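Local coordinates for kinase-associated protein B (Bacillus cereus, PDB 1Y71) that is of unknown biochemical function but probably acts in association with a kinase, through a fold of the SH3-like KapB family, at residues K19-Y23 with K44-Q48; L95-L99 with K126-L130; K38-V42 with I88-S94; F8-V14 with G25-S30. All coordinates share one frame; numbering follows the deposited sequence.

Overall arrangement
The four contacts run along the molecule from the far end of an antiparallel sheet to a pair of helices. Contact 4 joins strands 13-18 and 21-31, and contact 1, its centre about 20 Å away, uses the other end of strand 21-31. Contact 3, about 13 Å from contact 1 and 15 Å from contact 4 (centre to centre), sets the start of helix 91-104 against strand 34-42. Contact 2 packs the same helix against the end of helix 112-127; its centre lies about 26 Å from that of contact 4. Along the chain contact 4 closes before contacts 3 and 2 open. Contacts 3 and 4 also reach the second subunit, so this part of the fold contributes to the dimer interface.

Contact 1 (K19-Y23 with K44-Q48); sequences KTGKY and KHPVQ
Strand 21-31 opens right after a hairpin turn, and there Lys22 pairs with Lys44 of the chain leaving strand 34-42. The two residues form an antiparallel hydrogen-bonded pair: Lys22 N gives to Lys44 O at 2.9 Å, and Lys44 N gives back to Lys22 O. Both side chains rise on one face of the sheet, their CB atoms touching. The Lys44 chain then runs along Thr20, extended until a bend at chi4 (-107°) brings NZ to 2.8 Å from Thr20 O, in the carbonyl plane. Lysine suits this place because its long chain reaches from the strand pair to the turn, where the ammonium meets a backbone oxygen. Lys19 and Thr20 both have positive phi, as in the two-residue type I' turns that link neighbouring strands of a beta hairpin, here 13-18 and 21-31 of the SH3-like sheet. The Thr20 hydroxyl is gripped twice: OG1 gives to Lys19 O at 2.6 Å and accepts from Val47 N at 2.8 Å, with a nearly straight 163° at the hydrogen. Gly21 brings its bare CA to 3.3 Å from Lys44 O, a CA-H...O contact, where Tyr23 OH lies too close for a side chain. That hydroxyl, bonded to Leu68 N, also meets Pro46 CD at 3.8 Å, and the two side chains cross at about a right angle. Pro46 has no N-H to give to strand 21-31.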
loop_
_atom_site.group_PDB
_atom_site.type_symbol
_atom_site.label_atom_id
_atom_site.label_comp_id
_atom_site.label_asym_id
_atom_site.label_seq_id
_atom_site.Cartn_x
_atom_site.Cartn_y
_atom_site.Cartn_z
ATOM N N LYS B 19 11.574 2.456 -17.078
ATOM C CA LYS B 19 11.841 3.772 -17.689
ATOM C C LYS B 19 12.335 4.788 -16.684
ATOM O O LYS B 19 11.888 5.957 -16.680
ATOM C CB LYS B 19 10.599 4.280 -18.436
ATOM C CG LYS B 19 10.185 3.294 -19.558
ATOM C CD LYS B 19 9.775 4.015 -20.803
ATOM C CE LYS B 19 10.134 3.170 -22.051
ATOM N NZ LYS B 19 9.127 2.102 -22.196
ATOM N N THR B 20 13.280 4.326 -15.865
ATOM C CA THR B 20 13.965 5.103 -14.806
ATOM C C THR B 20 13.124 5.362 -13.546
ATOM O O THR B 20 13.639 5.916 -12.559
ATOM C CB THR B 20 14.572 6.476 -15.303
ATOM O OG1 THR B 20 13.545 7.491 -15.388
ATOM C CG2 THR B 20 15.305 6.336 -16.643
ATOM N N GLY B 21 11.852 4.974 -13.586
ATOM C CA GLY B 21 10.996 5.082 -12.415
ATOM C C GLY B 21 11.215 3.812 -11.592
ATOM O O GLY B 21 11.691 2.805 -12.107
ATOM N N LYS B 22 10.890 3.865 -10.316
ATOM C CA LYS B 22 10.934 2.667 -9.469
ATOM C C LYS B 22 9.643 2.574 -8.688
ATOM O O LYS B 22 9.197 3.577 -8.099
ATOM C CB LYS B 22 12.134 2.700 -8.507
ATOM C CG LYS B 22 12.342 1.346 -7.832
ATOM C CD LYS B 22 13.664 1.305 -6.965
ATOM C CE LYS B 22 14.005 -0.123 -6.569
ATOM N NZ LYS B 22 15.271 -0.132 -5.756
ATOM N N TYR B 23 9.054 1.372 -8.687
ATOM C CA TYR B 23 7.713 1.129 -8.148
ATOM C C TYR B 23 7.660 -0.071 -7.209
ATOM O O TYR B 23 8.458 -1.001 -7.318
ATOM C CB TYR B 23 6.716 0.873 -9.336
ATOM C CG TYR B 23 6.725 2.010 -10.346
ATOM C CD1 TYR B 23 5.917 3.111 -10.166
ATOM C CD2 TYR B 23 7.641 2.032 -11.413
ATOM C CE1 TYR B 23 5.950 4.179 -11.061
ATOM C CE2 TYR B 23 7.685 3.093 -12.304
ATOM C CZ TYR B 23 6.833 4.158 -12.133
ATOM O OH TYR B 23 6.869 5.235 -12.997
ATOM N N LYS B 44 10.327 5.916 -6.854
ATOM C CA LYS B 44 11.134 6.928 -7.537
ATOM C C LYS B 44 10.408 7.383 -8.773
ATOM O O LYS B 44 9.985 6.550 -9.588
ATOM C CB LYS B 44 12.536 6.390 -7.885
ATOM C CG LYS B 44 13.351 7.365 -8.754
ATOM C CD LYS B 44 14.572 6.653 -9.304
ATOM C CE LYS B 44 15.561 7.639 -9.904
ATOM N NZ LYS B 44 15.581 7.587 -11.394
ATOM N N HIS B 45 10.199 8.693 -8.867
ATOM C CA HIS B 45 9.544 9.285 -10.024
ATOM C C HIS B 45 10.548 9.303 -11.170
ATOM O O HIS B 45 11.752 9.529 -10.940
ATOM C CB HIS B 45 8.969 10.679 -9.695
ATOM C CG HIS B 45 7.995 11.180 -10.715
ATOM N ND1 HIS B 45 8.396 11.808 -11.878
ATOM C CD2 HIS B 45 6.641 11.130 -10.761
ATOM C CE1 HIS B 45 7.331 12.143 -12.585
ATOM N NE2 HIS B 45 6.253 11.730 -11.939
ATOM N N PRO B 46 10.089 8.969 -12.389
ATOM C CA PRO B 46 11.036 8.867 -13.504
ATOM C C PRO B 46 11.694 10.196 -13.894
ATOM O O PRO B 46 11.144 11.290 -13.656
ATOM C CB PRO B 46 10.168 8.394 -14.667
ATOM C CG PRO B 46 8.770 8.830 -14.284
ATOM C CD PRO B 46 8.727 8.565 -12.806
ATOM N N VAL B 47 12.850 10.055 -14.517
ATOM C CA VAL B 47 13.631 11.181 -14.999
ATOM C C VAL B 47 12.875 11.808 -16.167
ATOM O O VAL B 47 12.197 11.108 -16.918
ATOM C CB VAL B 47 15.050 10.697 -15.430
ATOM C CG1 VAL B 47 15.967 11.875 -15.710
ATOM C CG2 VAL B 47 15.686 9.961 -14.313
ATOM N N GLN B 48 12.985 13.125 -16.313
ATOM C CA GLN B 48 12.316 13.836 -17.402
ATOM C C GLN B 48 13.244 14.061 -18.593
ATOM O O GLN B 48 14.466 13.981 -18.467
ATOM C CB GLN B 48 11.803 15.187 -16.891
ATOM C CG GLN B 48 10.897 15.063 -15.663
ATOM C CD GLN B 48 9.717 14.143 -15.901
ATOM O OE1 GLN B 48 9.654 13.028 -15.364
ATOM N NE2 GLN B 48 8.775 14.597 -16.710
#

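Contact 2 (L95-L99 with K126-L130); sequences LKLAL and KDYKL
Tyr128 OH, the polar end of a ring that packs on Leu95 and Leu99, is gripped by two hydrogen bonds from loops, one with His45 NE2 and one with Ala67 N. These bonds should fix how the ring is turned, and the ring becomes a surface for the leucines of helix 91-104. Leu95 lies over one face: its CD2 is 4.0 Å from the ring centroid and only 16° off the normal, a CH-pi contact, while CD1 reaches toward the hydroxyl end, 3.9 Å from Tyr128 CE2. With CG anti to the backbone N (chi1 177°), the Leu95 side chain stands out from its helix and crosses the tyrosine at about a right angle. Leu99, one turn on, comes to the ring edge instead, with its CD2 4.2 Å from Tyr128 CD2. Branched leucines suit these places: Leu95 presents both methyls to the ring, whereas Leu99 divides its two between Tyr128 and His45.

The C-terminal residue adds a further contact. Lys129 takes a positive phi in a Schellman motif, its N bonded back to Lys126 O at 3.1 Å, and this turns the chain away from its helix and toward helix 91-104. Leu130 CD1 then settles 3.9 Å from Leu95 CG and 3.9 Å from Lys96 CA. The Lys96 side chain leads off to a salt bridge with Glu100. Helix 112-127 runs back against helix 91-104, and the apolar seam with a Schellman-capped end belongs to an antiparallel helical hairpin.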
loop_
_atom_site.group_PDB
_atom_site.type_symbol
_atom_site.label_atom_id
_atom_site.label_comp_id
_atom_site.label_asym_id
_atom_site.label_seq_id
_atom_site.Cartn_x
_atom_site.Cartn_y
_atom_site.Cartn_z
ATOM N N LEU B 95 3.465 8.887 -4.534
ATOM C CA LEU B 95 3.712 9.713 -5.724
ATOM C C LEU B 95 4.073 11.130 -5.333
ATOM O O LEU B 95 5.032 11.738 -5.893
ATOM C CB LEU B 95 2.497 9.694 -6.654
ATOM C CG LEU B 95 2.480 10.550 -7.945
ATOM C CD1 LEU B 95 3.690 10.178 -8.831
ATOM C CD2 LEU B 95 1.123 10.390 -8.743
ATOM N N LYS B 96 3.300 11.677 -4.384
ATOM C CA LYS B 96 3.586 13.010 -3.846
ATOM C C LYS B 96 5.022 13.060 -3.282
ATOM O O LYS B 96 5.799 13.976 -3.598
ATOM C CB LYS B 96 2.539 13.406 -2.785
ATOM C CG LYS B 96 2.583 14.891 -2.393
ATOM C CD LYS B 96 1.540 15.205 -1.258
ATOM C CE LYS B 96 1.738 16.660 -0.689
ATOM N NZ LYS B 96 3.096 16.830 -0.017
ATOM N N LEU B 97 5.359 12.080 -2.454
ATOM C CA LEU B 97 6.709 11.964 -1.883
ATOM C C LEU B 97 7.803 11.805 -2.926
ATOM O O LEU B 97 8.771 12.590 -2.937
ATOM C CB LEU B 97 6.787 10.814 -0.879
ATOM C CG LEU B 97 8.139 10.571 -0.188
ATOM C CD1 LEU B 97 8.492 11.739 0.758
ATOM C CD2 LEU B 97 8.170 9.245 0.586
ATOM N N ALA B 98 7.659 10.823 -3.809
ATOM C CA ALA B 98 8.626 10.574 -4.881
ATOM C C ALA B 98 8.928 11.866 -5.693
ATOM O O ALA B 98 10.080 12.202 -6.016
ATOM C CB ALA B 98 8.103 9.464 -5.808
ATOM N N LEU B 99 7.881 12.601 -5.992
ATOM C CA LEU B 99 7.991 13.825 -6.745
ATOM C C LEU B 99 8.722 14.926 -5.970
ATOM O O LEU B 99 9.593 15.619 -6.525
ATOM C CB LEU B 99 6.593 14.300 -7.126
ATOM C CG LEU B 99 6.502 15.310 -8.249
ATOM C CD1 LEU B 99 7.058 14.698 -9.510
ATOM C CD2 LEU B 99 4.986 15.723 -8.430
ATOM N N LYS B 126 0.795 19.344 -10.766
ATOM C CA LYS B 126 -0.548 19.893 -10.936
ATOM C C LYS B 126 -1.420 18.901 -11.697
ATOM O O LYS B 126 -2.569 18.665 -11.322
ATOM C CB LYS B 126 -0.485 21.255 -11.631
ATOM C CG LYS B 126 0.329 22.267 -10.849
ATOM C CD LYS B 126 0.313 23.646 -11.521
ATOM C CE LYS B 126 1.053 24.684 -10.686
ATOM N NZ LYS B 126 1.386 25.884 -11.497
ATOM N N ASP B 127 -0.848 18.287 -12.733
ATOM C CA ASP B 127 -1.554 17.315 -13.555
ATOM C C ASP B 127 -2.025 16.083 -12.771
ATOM O O ASP B 127 -3.108 15.557 -13.018
ATOM C CB ASP B 127 -0.679 16.883 -14.719
ATOM C CG ASP B 127 -0.329 18.040 -15.650
ATOM O OD1 ASP B 127 -0.980 19.105 -15.566
ATOM O OD2 ASP B 127 0.595 17.868 -16.468
ATOM N N TYR B 128 -1.196 15.640 -11.829
ATOM C CA TYR B 128 -1.502 14.483 -10.994
ATOM C C TYR B 128 -2.591 14.723 -9.940
ATOM O O TYR B 128 -3.050 13.764 -9.295
ATOM C CB TYR B 128 -0.259 14.068 -10.239
ATOM C CG TYR B 128 0.853 13.449 -11.069
ATOM C CD1 TYR B 128 0.579 12.615 -12.143
ATOM C CD2 TYR B 128 2.178 13.625 -10.693
ATOM C CE1 TYR B 128 1.617 12.014 -12.869
ATOM C CE2 TYR B 128 3.220 13.021 -11.402
ATOM C CZ TYR B 128 2.933 12.224 -12.478
ATOM O OH TYR B 128 3.984 11.650 -13.156
ATOM N N LYS B 129 -2.929 15.993 -9.730
ATOM C CA LYS B 129 -3.913 16.437 -8.716
ATOM C C LYS B 129 -3.313 16.625 -7.319
ATOM O O LYS B 129 -4.051 16.632 -6.331
ATOM C CB LYS B 129 -5.108 15.480 -8.654
ATOM C CG LYS B 129 -6.325 15.937 -9.417
ATOM C CD LYS B 129 -6.068 16.298 -10.865
ATOM C CE LYS B 129 -7.141 17.235 -11.344
ATOM N NZ LYS B 129 -6.868 17.757 -12.695
ATOM N N LEU B 130 -1.993 16.803 -7.240
ATOM C CA LEU B 130 -1.284 16.907 -5.944
ATOM C C LEU B 130 -0.815 18.333 -5.595
ATOM O O LEU B 130 -0.814 19.258 -6.440
ATOM C CB LEU B 130 -0.071 15.963 -5.912
ATOM C CG LEU B 130 -0.121 14.637 -6.679
ATOM C CD1 LEU B 130 1.276 14.060 -6.856
ATOM C CD2 LEU B 130 -1.023 13.632 -5.992
ATOM O OXT LEU B 130 -0.400 18.591 -4.448
#

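Contact 3 (K38-V42 with I88-S94); sequences KVLAV and IPDYTES
One hydrogen bond ties Val42 to the first turn of helix 91-104, and the same hydroxyl makes a second bond within the helix. Val42 N gives to Ser94 OG at 2.8 Å, almost straight at 169°, and the hydroxyl passes its own proton back to Tyr91 O at 2.6 Å. Its chi1 of 72° sets OG between its own backbone N and carbonyl carbon, which turns it back toward Tyr91 O, three residues earlier. Serine suits the place because one small hydroxyl can accept from the strand and donate to the helix. The helix start is also capped: Asp90 OD1, through the lone pair directed away from OD2, takes Glu93 N at 3.0 Å. On the strand, Leu40 and Ala41 both face Ile24 and share backbone bonds with it, a classic beta bulge.

Water makes a second join. One molecule donates to Val42 O at 2.6 Å and to Ser94 O at 2.8 Å; another receives a weak bond from Tyr91 N and probably donates to Leu40 O.

Most of the other contacts are apolar. Tyr91 CE1 meets Val42 CG2 at 3.7 Å, and Val39 CG1 lies at the ring edge, near its plane; the hydroxyl beyond bonds to Leu68 O. Ala41 is small enough for Pro89 CG to come within 3.5 Å of its CB. Ile88 CG2 touches Leu40 CB at 4.0 Å.

Polar groups of strand and helix start are thus answered by a shared hydroxyl and waters within a largely buried contact, and the apolar packing of Leu40 and Ile88 continues onto Ile88 of the second subunit.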
loop_
_atom_site.group_PDB
_atom_site.type_symbol
_atom_site.label_atom_id
_atom_site.label_comp_id
_atom_site.label_asym_id
_atom_site.label_seq_id
_atom_site.Cartn_x
_atom_site.Cartn_y
_atom_site.Cartn_z
ATOM N N LYS B 38 1.712 -5.289 -11.458
ATOM C CA LYS B 38 0.644 -4.353 -11.162
ATOM C C LYS B 38 1.166 -3.327 -10.169
ATOM O O LYS B 38 1.509 -3.663 -9.025
ATOM C CB LYS B 38 -0.581 -5.095 -10.610
ATOM C CG LYS B 38 -1.848 -4.249 -10.325
ATOM C CD LYS B 38 -2.724 -4.931 -9.232
ATOM C CE LYS B 38 -3.691 -6.001 -9.713
ATOM N NZ LYS B 38 -4.230 -6.841 -8.523
ATOM N N VAL B 39 1.182 -2.069 -10.594
ATOM C CA VAL B 39 1.775 -0.983 -9.800
ATOM C C VAL B 39 0.887 -0.652 -8.593
ATOM O O VAL B 39 -0.328 -0.421 -8.724
ATOM C CB VAL B 39 2.015 0.286 -10.660
ATOM C CG1 VAL B 39 2.460 1.488 -9.806
ATOM C CG2 VAL B 39 3.017 0.014 -11.735
ATOM N N LEU B 40 1.502 -0.630 -7.411
ATOM C CA LEU B 40 0.780 -0.248 -6.188
ATOM C C LEU B 40 1.249 1.055 -5.537
ATOM O O LEU B 40 0.473 1.729 -4.830
ATOM C CB LEU B 40 0.845 -1.383 -5.161
ATOM C CG LEU B 40 0.253 -2.706 -5.626
ATOM C CD1 LEU B 40 0.601 -3.834 -4.621
ATOM C CD2 LEU B 40 -1.289 -2.657 -5.905
ATOM N N ALA B 41 2.533 1.377 -5.721
ATOM C CA ALA B 41 3.110 2.567 -5.121
ATOM C C ALA B 41 4.315 3.012 -5.922
ATOM O O ALA B 41 4.904 2.210 -6.651
ATOM C CB ALA B 41 3.502 2.313 -3.682
ATOM N N VAL B 42 4.669 4.288 -5.769
ATOM C CA VAL B 42 5.843 4.875 -6.403
ATOM C C VAL B 42 6.972 5.108 -5.393
ATOM O O VAL B 42 6.771 5.755 -4.383
ATOM C CB VAL B 42 5.520 6.217 -7.095
ATOM C CG1 VAL B 42 6.770 6.719 -7.916
ATOM C CG2 VAL B 42 4.273 6.087 -7.995
ATOM N N ILE B 88 3.545 -1.334 2.160
ATOM C CA ILE B 88 3.153 -0.759 0.893
ATOM C C ILE B 88 2.532 0.612 1.177
ATOM O O ILE B 88 1.505 0.713 1.863
ATOM C CB ILE B 88 2.167 -1.677 0.109
ATOM C CG1 ILE B 88 2.799 -3.064 -0.099
ATOM C CG2 ILE B 88 1.755 -1.003 -1.242
ATOM C CD1 ILE B 88 1.871 -4.037 -0.722
ATOM N N PRO B 89 3.163 1.677 0.682
ATOM C CA PRO B 89 2.629 3.004 0.919
ATOM C C PRO B 89 1.377 3.232 0.083
ATOM O O PRO B 89 1.167 2.539 -0.899
ATOM C CB PRO B 89 3.734 3.948 0.426
ATOM C CG PRO B 89 4.596 3.161 -0.433
ATOM C CD PRO B 89 4.409 1.692 -0.106
ATOM N N ASP B 90 0.574 4.207 0.490
ATOM C CA ASP B 90 -0.549 4.669 -0.305
ATOM C C ASP B 90 -0.032 5.233 -1.616
ATOM O O ASP B 90 0.926 6.034 -1.610
ATOM C CB ASP B 90 -1.288 5.781 0.440
ATOM C CG ASP B 90 -2.417 6.343 -0.367
ATOM O OD1 ASP B 90 -2.307 7.468 -0.939
ATOM O OD2 ASP B 90 -3.433 5.642 -0.408
ATOM N N TYR B 91 -0.646 4.831 -2.736
ATOM C CA TYR B 91 -0.098 5.150 -4.050
ATOM C C TYR B 91 0.035 6.677 -4.138
ATOM O O TYR B 91 1.096 7.203 -4.480
ATOM C CB TYR B 91 -1.000 4.644 -5.213
ATOM C CG TYR B 91 -0.531 5.184 -6.566
ATOM C CD1 TYR B 91 0.374 4.470 -7.345
ATOM C CD2 TYR B 91 -0.977 6.411 -7.034
ATOM C CE1 TYR B 91 0.832 4.963 -8.551
ATOM C CE2 TYR B 91 -0.534 6.940 -8.256
ATOM C CZ TYR B 91 0.361 6.214 -9.007
ATOM O OH TYR B 91 0.795 6.746 -10.195
ATOM N N THR B 92 -1.048 7.393 -3.855
ATOM C CA THR B 92 -1.060 8.847 -4.018
ATOM C C THR B 92 -0.042 9.567 -3.145
ATOM O O THR B 92 0.720 10.430 -3.632
ATOM C CB THR B 92 -2.506 9.403 -3.817
ATOM O OG1 THR B 92 -3.305 8.902 -4.884
ATOM C CG2 THR B 92 -2.549 10.941 -3.819
ATOM N N GLU B 93 0.018 9.193 -1.867
ATOM C CA GLU B 93 1.027 9.777 -1.005
ATOM C C GLU B 93 2.469 9.419 -1.451
ATOM O O GLU B 93 3.379 10.256 -1.334
ATOM C CB GLU B 93 0.795 9.404 0.449
ATOM C CG GLU B 93 1.155 10.537 1.428
ATOM C CD GLU B 93 0.401 11.880 1.196
ATOM O OE1 GLU B 93 -0.779 11.884 0.735
ATOM O OE2 GLU B 93 0.999 12.939 1.496
ATOM N N SER B 94 2.667 8.197 -1.943
ATOM C CA SER B 94 3.995 7.789 -2.414
ATOM C C SER B 94 4.421 8.628 -3.638
ATOM O O SER B 94 5.602 9.009 -3.782
ATOM C CB SER B 94 4.044 6.277 -2.730
ATOM O OG SER B 94 3.316 5.954 -3.910
HETATM O O HOH W 1 -1.438 1.813 -2.813
HETATM O O HOH W 2 7.409 7.424 -2.445
#

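Contact 4 (F8-V14 with G25-S30); sequences FEIGEIV and GEVTNS
Gly11 N gives to Val27 O at 2.8 Å, nearly straight at 176°, and Val27 N returns a bond to Glu12 O at 2.9 Å. Further along, Val14 and Gly25 form an antiparallel hydrogen-bonded pair of the hairpin 13-18/21-31, and Ile13 sits opposite Glu26 in a non-hydrogen-bonded pair. A type II turn from Glu9 to Glu12 leads into this; Gly11, third in it, takes the positive phi (99°) that suits glycine. The turn is braced where Glu12 OE2 accepts from Glu9 N at 3.0 Å.

Packing gathers round Val27. Its CG2 meets Val14 CG1 at 3.8 Å, the two side chains crossing at about a right angle, and lies 4.1 Å from Phe8 CB; its CB rests 3.5 Å from Glu9 O. A beta-branched valine suits this strand position, with CG1 against the turn at Glu9 and CG2 against Val14. Farther out, Ile10 CD1 lies 3.6 Å from Thr28 O, and Ile10 also packs on Ile10 of the second subunit. Glu26 stretches out beside Gly11, its OE2 close to Glu26 OE2 of the second subunit.

Two carboxylates so near would probably favour a proton on one of them, although Lys38, in a weak long ion pair with Glu26 OE1, may offset part of the charge.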
loop_
_atom_site.group_PDB
_atom_site.type_symbol
_atom_site.label_atom_id
_atom_site.label_comp_id
_atom_site.label_asym_id
_atom_site.label_seq_id
_atom_site.Cartn_x
_atom_site.Cartn_y
_atom_site.Cartn_z
ATOM N N PHE B 8 9.995 -15.306 -9.271
ATOM C CA PHE B 8 8.940 -14.646 -8.498
ATOM C C PHE B 8 7.594 -15.280 -8.805
ATOM O O PHE B 8 7.283 -15.517 -9.969
ATOM C CB PHE B 8 8.909 -13.150 -8.826
ATOM C CG PHE B 8 10.215 -12.442 -8.578
ATOM C CD1 PHE B 8 10.956 -11.943 -9.638
ATOM C CD2 PHE B 8 10.703 -12.272 -7.289
ATOM C CE1 PHE B 8 12.173 -11.283 -9.409
ATOM C CE2 PHE B 8 11.907 -11.621 -7.055
ATOM C CZ PHE B 8 12.637 -11.124 -8.106
ATOM N N GLU B 9 6.805 -15.573 -7.773
ATOM C CA GLU B 9 5.473 -16.148 -7.998
ATOM C C GLU B 9 4.366 -15.098 -8.100
ATOM O O GLU B 9 4.523 -13.954 -7.657
ATOM C CB GLU B 9 5.142 -17.259 -6.989
ATOM C CG GLU B 9 5.029 -16.816 -5.523
ATOM C CD GLU B 9 5.105 -17.990 -4.531
ATOM O OE1 GLU B 9 4.101 -18.733 -4.358
ATOM O OE2 GLU B 9 6.190 -18.157 -3.918
ATOM N N ILE B 10 3.277 -15.487 -8.756
ATOM C CA ILE B 10 2.078 -14.664 -8.855
ATOM C C ILE B 10 1.587 -14.302 -7.465
ATOM O O ILE B 10 1.434 -15.179 -6.595
ATOM C CB ILE B 10 0.971 -15.374 -9.663
ATOM C CG1 ILE B 10 1.276 -15.265 -11.154
ATOM C CG2 ILE B 10 -0.399 -14.775 -9.375
ATOM C CD1 ILE B 10 0.208 -15.911 -12.060
ATOM N N GLY B 11 1.337 -13.011 -7.270
ATOM C CA GLY B 11 0.917 -12.512 -5.978
ATOM C C GLY B 11 2.095 -11.927 -5.221
ATOM O O GLY B 11 1.920 -11.209 -4.247
ATOM N N GLU B 12 3.307 -12.231 -5.663
ATOM C CA GLU B 12 4.484 -11.752 -4.933
ATOM C C GLU B 12 4.596 -10.230 -4.984
ATOM O O GLU B 12 4.480 -9.633 -6.058
ATOM C CB GLU B 12 5.737 -12.434 -5.463
ATOM C CG GLU B 12 7.037 -11.916 -4.867
ATOM C CD GLU B 12 8.149 -12.950 -4.929
ATOM O OE1 GLU B 12 9.235 -12.644 -4.412
ATOM O OE2 GLU B 12 7.939 -14.059 -5.480
ATOM N N ILE B 13 4.828 -9.614 -3.824
ATOM C CA ILE B 13 5.112 -8.173 -3.729
ATOM C C ILE B 13 6.577 -7.904 -4.058
ATOM O O ILE B 13 7.480 -8.539 -3.490
ATOM C CB ILE B 13 4.751 -7.582 -2.342
ATOM C CG1 ILE B 13 3.304 -7.934 -1.984
ATOM C CG2 ILE B 13 4.949 -6.064 -2.340
ATOM C CD1 ILE B 13 2.278 -7.505 -3.078
ATOM N N VAL B 14 6.802 -6.985 -4.999
ATOM C CA VAL B 14 8.151 -6.728 -5.542
ATOM C C VAL B 14 8.368 -5.233 -5.774
ATOM O O VAL B 14 7.443 -4.462 -5.662
ATOM C CB VAL B 14 8.344 -7.476 -6.880
ATOM C CG1 VAL B 14 8.279 -9.026 -6.664
ATOM C CG2 VAL B 14 7.290 -6.988 -7.926
ATOM N N GLY B 25 5.048 -3.097 -6.515
ATOM C CA GLY B 25 3.908 -3.705 -7.219
ATOM C C GLY B 25 3.701 -5.160 -6.899
ATOM O O GLY B 25 4.340 -5.724 -6.014
ATOM N N GLU B 26 2.789 -5.770 -7.629
ATOM C CA GLU B 26 2.478 -7.170 -7.419
ATOM C C GLU B 26 2.683 -7.953 -8.721
ATOM O O GLU B 26 2.243 -7.514 -9.779
ATOM C CB GLU B 26 1.031 -7.283 -6.897
ATOM C CG GLU B 26 0.583 -8.698 -6.640
ATOM C CD GLU B 26 -0.908 -8.812 -6.467
ATOM O OE1 GLU B 26 -1.645 -7.822 -6.702
ATOM O OE2 GLU B 26 -1.340 -9.924 -6.110
ATOM N N VAL B 27 3.401 -9.065 -8.659
ATOM C CA VAL B 27 3.564 -9.908 -9.844
ATOM C C VAL B 27 2.199 -10.507 -10.199
ATOM O O VAL B 27 1.563 -11.137 -9.356
ATOM C CB VAL B 27 4.634 -11.005 -9.622
ATOM C CG1 VAL B 27 4.662 -12.021 -10.792
ATOM C CG2 VAL B 27 6.022 -10.357 -9.409
ATOM N N THR B 28 1.729 -10.259 -11.418
ATOM C CA THR B 28 0.449 -10.821 -11.864
ATOM C C THR B 28 0.584 -11.842 -13.015
ATOM O O THR B 28 -0.369 -12.553 -13.331
ATOM C CB THR B 28 -0.584 -9.733 -12.243
ATOM O OG1 THR B 28 -0.141 -9.036 -13.399
ATOM C CG2 THR B 28 -0.793 -8.716 -11.093
ATOM N N ASN B 29 1.755 -11.914 -13.631
ATOM C CA ASN B 29 2.017 -12.924 -14.667
ATOM C C ASN B 29 3.523 -12.995 -14.916
ATOM O O ASN B 29 4.240 -12.003 -14.743
ATOM C CB ASN B 29 1.250 -12.594 -15.971
ATOM C CG ASN B 29 1.041 -13.814 -16.902
ATOM O OD1 ASN B 29 0.963 -14.975 -16.465
ATOM N ND2 ASN B 29 0.922 -13.535 -18.203
ATOM N N SER B 30 3.977 -14.185 -15.310
ATOM C CA SER B 30 5.349 -14.426 -15.726
ATOM C C SER B 30 5.365 -14.747 -17.215
ATOM O O SER B 30 4.334 -15.077 -17.825
ATOM C CB SER B 30 5.956 -15.622 -14.980
ATOM O OG SER B 30 5.881 -15.495 -13.569
#